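Local coordinates for protein multi-copper Oxidase CueO (Ochrobactrum, PDB 6EVG) that probably couples the one-electron oxidation of phenolic substrates, lignin model compounds among them, to the reduction of dioxygen by means of bound copper, at residues F408-L419 with G499-V507. Residues are numbered along the deposited sequence; the frame is centred on the assembly and turned at random.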
loop_
_atom_site.group_PDB
_atom_site.type_symbol
_atom_site.label_atom_id
_atom_site.label_comp_id
_atom_site.label_asym_id
_atom_site.label_seq_id
_atom_site.Cartn_x
_atom_site.Cartn_y
_atom_site.Cartn_z
ATOM N N PHE A 408 -1.654 14.326 -15.842
ATOM C CA PHE A 408 -0.670 14.909 -14.946
ATOM C C PHE A 408 0.325 15.832 -15.649
ATOM O O PHE A 408 0.883 15.470 -16.676
ATOM C CB PHE A 408 0.128 13.771 -14.281
ATOM C CG PHE A 408 1.205 14.235 -13.331
ATOM C CD1 PHE A 408 0.876 14.894 -12.187
ATOM C CD2 PHE A 408 2.561 14.034 -13.613
ATOM C CE1 PHE A 408 1.871 15.320 -11.320
ATOM C CE2 PHE A 408 3.558 14.469 -12.752
ATOM C CZ PHE A 408 3.208 15.111 -11.618
ATOM N N ASP A 409 0.518 16.981 -15.042
ATOM C CA ASP A 409 1.525 17.949 -15.523
ATOM C C ASP A 409 2.279 18.426 -14.274
ATOM O O ASP A 409 1.695 18.991 -13.334
ATOM C CB ASP A 409 0.799 19.119 -16.221
ATOM C CG ASP A 409 1.694 20.266 -16.646
ATOM O OD1 ASP A 409 2.876 20.371 -16.289
ATOM O OD2 ASP A 409 1.136 21.102 -17.405
ATOM N N MET A 410 3.584 18.185 -14.265
ATOM C CA MET A 410 4.425 18.604 -13.140
ATOM C C MET A 410 4.292 20.036 -12.701
ATOM O O MET A 410 4.422 20.377 -11.537
ATOM C CB MET A 410 5.909 18.394 -13.518
ATOM C CG MET A 410 6.352 16.957 -13.556
ATOM S SD MET A 410 6.624 16.251 -11.919
ATOM C CE MET A 410 8.205 17.048 -11.506
ATOM N N ASP A 411 3.986 20.923 -13.655
ATOM C CA ASP A 411 3.904 22.346 -13.368
ATOM C C ASP A 411 2.515 22.844 -13.050
ATOM O O ASP A 411 2.361 24.049 -12.879
ATOM C CB ASP A 411 4.490 23.084 -14.584
ATOM C CG ASP A 411 5.959 22.842 -14.737
ATOM O OD1 ASP A 411 6.664 22.884 -13.731
ATOM O OD2 ASP A 411 6.444 22.557 -15.843
ATOM N N ARG A 412 1.517 21.968 -12.994
ATOM C CA ARG A 412 0.120 22.374 -12.817
ATOM C C ARG A 412 -0.390 21.923 -11.447
ATOM O O ARG A 412 -0.278 20.759 -11.092
ATOM C CB ARG A 412 -0.746 21.764 -13.912
ATOM C CG ARG A 412 -2.179 22.304 -13.910
ATOM C CD ARG A 412 -3.032 21.614 -14.964
ATOM N NE ARG A 412 -3.342 20.228 -14.596
ATOM C CZ ARG A 412 -3.195 19.132 -15.343
ATOM N NH1 ARG A 412 -2.716 19.174 -16.544
ATOM N NH2 ARG A 412 -3.577 17.968 -14.801
ATOM N N ILE A 413 -0.983 22.856 -10.732
ATOM C CA ILE A 413 -1.666 22.569 -9.483
ATOM C C ILE A 413 -3.141 22.374 -9.795
ATOM O O ILE A 413 -3.823 23.281 -10.289
ATOM C CB ILE A 413 -1.468 23.653 -8.422
ATOM C CG1 ILE A 413 0.018 23.845 -8.108
ATOM C CG2 ILE A 413 -2.308 23.408 -7.192
ATOM C CD1 ILE A 413 0.720 22.599 -7.632
ATOM N N ASP A 414 -3.671 21.205 -9.498
ATOM C CA ASP A 414 -5.070 20.856 -9.804
ATOM C C ASP A 414 -6.061 21.287 -8.740
ATOM O O ASP A 414 -7.238 21.473 -9.090
ATOM C CB ASP A 414 -5.135 19.343 -10.054
ATOM C CG ASP A 414 -4.207 18.926 -11.205
ATOM O OD1 ASP A 414 -4.567 19.213 -12.345
ATOM O OD2 ASP A 414 -3.092 18.430 -10.911
ATOM N N VAL A 415 -5.615 21.299 -7.483
ATOM C CA VAL A 415 -6.474 21.535 -6.329
ATOM C C VAL A 415 -5.780 22.453 -5.371
ATOM O O VAL A 415 -4.604 22.230 -5.008
ATOM C CB VAL A 415 -6.834 20.189 -5.635
ATOM C CG1 VAL A 415 -7.343 20.381 -4.232
ATOM C CG2 VAL A 415 -7.763 19.340 -6.499
ATOM N N GLU A 416 -6.520 23.438 -4.883
ATOM C CA GLU A 416 -6.138 24.242 -3.745
ATOM C C GLU A 416 -7.099 23.964 -2.605
ATOM O O GLU A 416 -8.256 24.304 -2.710
ATOM C CB GLU A 416 -6.133 25.749 -4.074
ATOM C CG GLU A 416 -5.136 26.124 -5.119
ATOM C CD GLU A 416 -5.095 27.617 -5.449
ATOM O OE1 GLU A 416 -5.789 28.419 -4.809
ATOM O OE2 GLU A 416 -4.272 27.949 -6.325
ATOM N N ALA A 417 -6.612 23.298 -1.566
ATOM C CA ALA A 417 -7.460 22.884 -0.407
ATOM C C ALA A 417 -7.137 23.721 0.790
ATOM O O ALA A 417 -5.957 23.959 1.088
ATOM C CB ALA A 417 -7.262 21.417 -0.083
ATOM N N LYS A 418 -8.123 24.214 1.517
ATOM C CA LYS A 418 -7.801 24.963 2.735
ATOM C C LYS A 418 -7.154 24.058 3.783
ATOM O O LYS A 418 -7.666 22.947 4.069
ATOM C CB LYS A 418 -9.040 25.634 3.289
ATOM C CG LYS A 418 -9.600 26.717 2.401
ATOM C CD LYS A 418 -10.646 27.577 3.069
ATOM C CE LYS A 418 -11.929 26.822 3.282
ATOM N NZ LYS A 418 -13.114 27.731 3.315
ATOM N N LEU A 419 -6.071 24.508 4.399
ATOM C CA LEU A 419 -5.394 23.684 5.378
ATOM C C LEU A 419 -6.288 23.370 6.557
ATOM O O LEU A 419 -6.881 24.280 7.127
ATOM C CB LEU A 419 -4.146 24.404 5.890
ATOM C CG LEU A 419 -3.245 23.657 6.890
ATOM C CD1 LEU A 419 -2.687 22.406 6.289
ATOM C CD2 LEU A 419 -2.111 24.479 7.482
ATOM N N GLY A 499 -0.232 9.252 -16.635
ATOM C CA GLY A 499 -0.890 10.513 -16.361
ATOM C C GLY A 499 -2.069 10.567 -15.427
ATOM O O GLY A 499 -2.593 11.654 -15.184
ATOM N N MET A 500 -2.492 9.403 -14.873
ATOM C CA MET A 500 -3.646 9.390 -13.984
ATOM C C MET A 500 -3.246 9.811 -12.561
ATOM O O MET A 500 -3.227 9.039 -11.586
ATOM C CB MET A 500 -4.240 7.982 -14.003
ATOM C CG MET A 500 -5.585 7.895 -13.410
ATOM S SD MET A 500 -6.515 6.346 -13.726
ATOM C CE MET A 500 -7.230 6.534 -15.287
ATOM N N MET A 501 -2.874 11.101 -12.495
ATOM C CA MET A 501 -2.317 11.722 -11.313
ATOM C C MET A 501 -2.518 13.208 -11.377
ATOM O O MET A 501 -2.604 13.797 -12.458
ATOM C CB MET A 501 -0.794 11.364 -11.209
ATOM C CG MET A 501 -0.100 11.934 -9.998
ATOM S SD MET A 501 1.331 10.963 -9.439
ATOM C CE MET A 501 2.424 11.165 -10.823
ATOM N N ALA A 502 -2.597 13.822 -10.203
ATOM C CA ALA A 502 -2.848 15.258 -10.048
ATOM C C ALA A 502 -2.194 15.719 -8.759
ATOM O O ALA A 502 -1.717 14.924 -7.946
ATOM C CB ALA A 502 -4.367 15.496 -10.016
ATOM N N GLN A 503 -2.134 17.039 -8.579
ATOM C CA GLN A 503 -1.388 17.663 -7.494
ATOM C C GLN A 503 -2.218 18.677 -6.731
ATOM O O GLN A 503 -3.081 19.370 -7.332
ATOM C CB GLN A 503 -0.160 18.512 -8.135
ATOM C CG GLN A 503 0.701 17.693 -8.966
ATOM C CD GLN A 503 2.006 18.334 -9.220
ATOM O OE1 GLN A 503 3.001 17.724 -8.865
ATOM N NE2 GLN A 503 2.033 19.469 -9.975
ATOM N N PHE A 504 -1.978 18.796 -5.431
ATOM C CA PHE A 504 -2.630 19.793 -4.597
ATOM C C PHE A 504 -1.661 20.529 -3.725
ATOM O O PHE A 504 -0.587 20.008 -3.352
ATOM C CB PHE A 504 -3.826 19.265 -3.803
ATOM C CG PHE A 504 -3.499 18.421 -2.560
ATOM C CD1 PHE A 504 -3.413 19.028 -1.315
ATOM C CD2 PHE A 504 -3.412 17.048 -2.610
ATOM C CE1 PHE A 504 -3.210 18.270 -0.160
ATOM C CE2 PHE A 504 -3.263 16.310 -1.483
ATOM C CZ PHE A 504 -3.142 16.897 -0.250
ATOM N N VAL A 505 -2.042 21.748 -3.377
ATOM C CA VAL A 505 -1.395 22.516 -2.346
ATOM C C VAL A 505 -2.442 22.887 -1.282
ATOM O O VAL A 505 -3.657 22.848 -1.577
ATOM C CB VAL A 505 -0.706 23.789 -2.867
ATOM C CG1 VAL A 505 0.397 23.422 -3.807
ATOM C CG2 VAL A 505 -1.663 24.786 -3.478
ATOM N N THR A 506 -1.972 23.247 -0.102
ATOM C CA THR A 506 -2.866 23.793 0.944
ATOM C C THR A 506 -2.764 25.277 0.947
ATOM O O THR A 506 -1.693 25.840 0.710
ATOM C CB THR A 506 -2.623 23.122 2.302
ATOM O OG1 THR A 506 -1.253 23.235 2.701
ATOM C CG2 THR A 506 -2.995 21.650 2.250
ATOM N N VAL A 507 -3.887 25.943 1.253
ATOM C CA VAL A 507 -4.006 27.392 1.314
ATOM C C VAL A 507 -4.662 27.763 2.631
ATOM O O VAL A 507 -5.213 27.036 3.406
ATOM C CB VAL A 507 -4.732 27.941 0.046
ATOM C CG1 VAL A 507 -4.000 27.586 -1.261
ATOM C CG2 VAL A 507 -6.165 27.420 -0.069
#
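V415, E416 and A417 run parallel to F504, V505 and T506, making 415-417 an outer strand of the C-terminal cupredoxin domain's sheet, with the strand directions 29° apart. The ladder alternates V505 N to V415 O, A417 N to V505 O and V507 N to A417 O, and L419 N to V507 O (2.8 Å) carries it past the strand ends. Upstream the register opens: Q503 O accepts from both D414 N and V415 N, and the chain swings out through the type I turn 409-412. F408 N bonds G499 O; glycine suits the positive phi that ends helix 493-497 in a Schellman motif. Q503 reaches into the loop, and glutamine fits because one NE2 serves two carbonyls, R412 O at 2.9 Å and M410 O at 3.0 Å, each met from above the carbonyl plane, while OE1 bonds H106. A leucine in its place would probably leave both carbonyls without this donor and the turn less firmly held. D414 gives Q503 N the anti lone pair of OD2 (2.9 Å), whereas R412 NE and NH2 hold OD1 side-on in a salt bridge. With CG anti to the backbone N (chi1 179°), the F408 ring reaches M501, whose CE makes a CH-pi contact over one face, 3.9 Å from the centroid; Q503 CG meets the ring edge. Beta-branched I413 and V505 suit extended backbone, their CD1 and CG1 touching at 3.9 Å. The D414 carboxylate thus stands in for a backbone acceptor and the Q503 amide supplies the turn's donor, tying an irregular loop to the strand that follows copper ligands C490 and H495.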